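Local coordinates for protein lipid A deacylase PagL (Pseudomonas aeruginosa, PDB 2ERV) that removes the 3-O-linked acyl chain of lipid A in the bacterial outer membrane by hydrolysing its ester bond, at residues 40-46 with 58-64. Residues are numbered along the deposited sequence; the frame is centred on the assembly and turned at random.
Sequences YWDAGYT and HSLSFAP. With CXE (pentaethylene glycol monodecyl ether), chain D.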
loop_
_atom_site.group_PDB
_atom_site.type_symbol
_atom_site.label_atom_id
_atom_site.label_comp_id
_atom_site.label_asym_id
_atom_site.label_seq_id
_atom_site.Cartn_x
_atom_site.Cartn_y
_atom_site.Cartn_z
ATOM N N TYR A 40 1.133 4.647 10.863
ATOM C CA TYR A 40 0.292 5.671 10.257
ATOM C C TYR A 40 -0.990 5.083 9.692
ATOM O O TYR A 40 -1.067 3.861 9.430
ATOM C CB TYR A 40 1.050 6.509 9.216
ATOM C CG TYR A 40 1.563 5.725 8.019
ATOM C CD1 TYR A 40 2.802 5.079 8.066
ATOM C CD2 TYR A 40 0.810 5.631 6.863
ATOM C CE1 TYR A 40 3.296 4.372 6.932
ATOM C CE2 TYR A 40 1.254 4.928 5.761
ATOM C CZ TYR A 40 2.486 4.300 5.794
ATOM O OH TYR A 40 2.918 3.641 4.672
ATOM N N TRP A 41 -1.998 5.943 9.525
ATOM C CA TRP A 41 -3.212 5.512 8.881
ATOM C C TRP A 41 -3.001 5.840 7.425
ATOM O O TRP A 41 -2.582 6.926 7.118
ATOM C CB TRP A 41 -4.398 6.324 9.371
ATOM C CG TRP A 41 -4.718 6.128 10.805
ATOM C CD1 TRP A 41 -4.561 7.036 11.832
ATOM C CD2 TRP A 41 -5.271 4.952 11.388
ATOM N NE1 TRP A 41 -4.981 6.477 13.020
ATOM C CE2 TRP A 41 -5.442 5.204 12.772
ATOM C CE3 TRP A 41 -5.684 3.711 10.875
ATOM C CZ2 TRP A 41 -5.974 4.246 13.648
ATOM C CZ3 TRP A 41 -6.245 2.769 11.747
ATOM C CH2 TRP A 41 -6.382 3.047 13.116
ATOM N N ASP A 42 -3.327 4.916 6.546
ATOM C CA ASP A 42 -3.050 5.107 5.126
ATOM C C ASP A 42 -4.354 4.959 4.294
ATOM O O ASP A 42 -5.012 3.904 4.326
ATOM C CB ASP A 42 -1.997 4.102 4.659
ATOM C CG ASP A 42 -1.359 4.519 3.344
ATOM O OD1 ASP A 42 -1.093 5.724 3.174
ATOM O OD2 ASP A 42 -1.055 3.741 2.429
ATOM N N ALA A 43 -4.706 6.015 3.573
ATOM C CA ALA A 43 -5.843 6.014 2.627
ATOM C C ALA A 43 -5.283 6.010 1.189
ATOM O O ALA A 43 -4.354 6.772 0.875
ATOM C CB ALA A 43 -6.724 7.240 2.857
ATOM N N GLY A 44 -5.825 5.147 0.333
ATOM C CA GLY A 44 -5.250 4.957 -0.990
ATOM C C GLY A 44 -6.320 4.954 -2.061
ATOM O O GLY A 44 -7.408 4.382 -1.885
ATOM N N TYR A 45 -6.031 5.619 -3.171
ATOM C CA TYR A 45 -6.906 5.498 -4.316
ATOM C C TYR A 45 -6.030 4.876 -5.433
ATOM O O TYR A 45 -5.004 5.441 -5.758
ATOM C CB TYR A 45 -7.472 6.876 -4.741
ATOM C CG TYR A 45 -7.862 6.790 -6.172
ATOM C CD1 TYR A 45 -8.966 6.029 -6.562
ATOM C CD2 TYR A 45 -7.050 7.344 -7.168
ATOM C CE1 TYR A 45 -9.286 5.878 -7.899
ATOM C CE2 TYR A 45 -7.355 7.195 -8.524
ATOM C CZ TYR A 45 -8.479 6.457 -8.878
ATOM O OH TYR A 45 -8.778 6.287 -10.227
ATOM N N THR A 46 -6.427 3.739 -6.013
ATOM C CA THR A 46 -5.524 3.032 -6.953
ATOM C C THR A 46 -6.247 2.853 -8.242
ATOM O O THR A 46 -7.426 2.512 -8.239
ATOM C CB THR A 46 -5.082 1.647 -6.393
ATOM O OG1 THR A 46 -4.419 1.830 -5.117
ATOM C CG2 THR A 46 -4.042 0.968 -7.304
ATOM N N HIS A 58 -10.791 0.787 -10.299
ATOM C CA HIS A 58 -10.298 1.692 -9.245
ATOM C C HIS A 58 -10.554 1.010 -7.918
ATOM O O HIS A 58 -11.516 0.252 -7.789
ATOM C CB HIS A 58 -11.095 3.013 -9.266
ATOM C CG HIS A 58 -11.165 3.653 -10.621
ATOM N ND1 HIS A 58 -10.283 4.631 -11.024
ATOM C CD2 HIS A 58 -11.988 3.428 -11.671
ATOM C CE1 HIS A 58 -10.584 5.006 -12.254
ATOM N NE2 HIS A 58 -11.600 4.275 -12.678
ATOM N N SER A 59 -9.700 1.258 -6.945
ATOM C CA SER A 59 -9.946 0.756 -5.602
ATOM C C SER A 59 -9.725 1.885 -4.596
ATOM O O SER A 59 -8.903 2.771 -4.812
ATOM C CB SER A 59 -9.065 -0.466 -5.285
ATOM O OG SER A 59 -7.707 -0.110 -5.188
ATOM N N LEU A 60 -10.486 1.844 -3.508
ATOM C CA LEU A 60 -10.304 2.773 -2.400
ATOM C C LEU A 60 -9.941 1.866 -1.230
ATOM O O LEU A 60 -10.614 0.879 -0.977
ATOM C CB LEU A 60 -11.620 3.482 -2.073
ATOM C CG LEU A 60 -11.979 4.919 -2.481
ATOM C CD1 LEU A 60 -11.200 5.447 -3.682
ATOM C CD2 LEU A 60 -13.537 5.127 -2.682
ATOM N N SER A 61 -8.877 2.205 -0.523
ATOM C CA SER A 61 -8.437 1.348 0.574
ATOM C C SER A 61 -8.035 2.180 1.783
ATOM O O SER A 61 -7.740 3.383 1.692
ATOM C CB SER A 61 -7.271 0.483 0.081
ATOM O OG SER A 61 -6.232 1.331 -0.327
ATOM N N PHE A 62 -8.090 1.551 2.940
ATOM C CA PHE A 62 -7.725 2.187 4.161
ATOM C C PHE A 62 -7.084 1.160 5.106
ATOM O O PHE A 62 -7.634 0.088 5.305
ATOM C CB PHE A 62 -8.953 2.793 4.838
ATOM C CG PHE A 62 -8.614 3.501 6.101
ATOM C CD1 PHE A 62 -8.153 4.809 6.065
ATOM C CD2 PHE A 62 -8.692 2.835 7.324
ATOM C CE1 PHE A 62 -7.799 5.455 7.229
ATOM C CE2 PHE A 62 -8.340 3.494 8.489
ATOM C CZ PHE A 62 -7.914 4.797 8.437
ATOM N N ALA A 63 -5.919 1.492 5.671
ATOM C CA ALA A 63 -5.163 0.562 6.515
ATOM C C ALA A 63 -4.415 1.267 7.622
ATOM O O ALA A 63 -3.858 2.363 7.390
ATOM C CB ALA A 63 -4.135 -0.275 5.638
ATOM N N PRO A 64 -4.389 0.657 8.826
ATOM C CA PRO A 64 -3.352 0.993 9.792
ATOM C C PRO A 64 -2.081 0.346 9.269
ATOM O O PRO A 64 -2.117 -0.805 8.780
ATOM C CB PRO A 64 -3.818 0.306 11.103
ATOM C CG PRO A 64 -4.796 -0.806 10.669
ATOM C CD PRO A 64 -5.316 -0.385 9.335
HETATM C C15 CXE D . -3.073 6.395 17.898
HETATM C C16 CXE D . -2.652 4.995 17.444
HETATM O O17 CXE D . -3.690 4.397 16.663
HETATM C C18 CXE D . -3.996 3.072 17.071
HETATM C C19 CXE D . -3.442 2.062 16.074
HETATM O O20 CXE D . -4.416 1.043 15.766
HETATM C C21 CXE D . -3.823 -0.237 15.562
HETATM C C22 CXE D . -4.898 -1.228 15.170
HETATM O O23 CXE D . -4.355 -2.213 14.294
HETATM C C24 CXE D . -5.386 -3.090 13.838
HETATM C C25 CXE D . -4.802 -4.365 13.240
HETATM O O26 CXE D . -5.861 -5.049 12.571
HETATM O O HOH W 1 -6.460 1.426 -3.213
#
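Trp41 and Phe62 meet with their rings nearly parallel, planes at 16°, but slid so far that they barely overlap: Trp41 CE3 lies 3.5 Å from Phe62 CZ, while the six-membered ring centroids are 5.5 Å apart. With CG anti to the backbone N and beside the carbonyl carbon (chi1 -178°), the Phe62 ring extends along its own strand toward the Pro64 end, where it meets the indole. Further along the indole, Trp41 CZ3 touches Pro64 CB at 3.5 Å, and the bound detergent runs past both residues, its O17 being 3.8 Å from Trp41 CZ2. Tyr45, on the same face, meets Leu60 at its ring edge, CD1 to CD1 at 3.7 Å. Its phenol lies side by side with the His58 imidazole, rim to rim, and Tyr45 OH is hydrogen-bonded to His58 ND1 near the plane of both rings; the separation of 2.4 Å is suspiciously short and its exact value doubtful.

The other face is polar. One water is gripped by Thr46 OG1, Ser59 OG and Ser61 OG, the Ser61 OG separation being 2.9 Å, with a weak further bond to the carbonyl of Gly44. Ser59 OG also accepts from Trp48, and Ser61 OG is hydrogen-bonded to Glu105. Asp42 turns its carboxylate away from Ala63 to salt bridges with Arg18 and Arg107, an arrangement that would probably stabilise its negative charge.

Paired backbone hydrogen bonds at Asp42–Ala63, Gly44–Ser61 and Thr46–Ser59 keep segments 40-46 and 58-64 in register; their axes approach to 4.7 Å and run nearly antiparallel, at 167°. Trp41, Phe62, Leu60 and Tyr45 lie outward and Asp42, Thr46, Ser59 and Ser61 inward, the alternation characteristic of a transmembrane beta hairpin in an outer-membrane beta barrel.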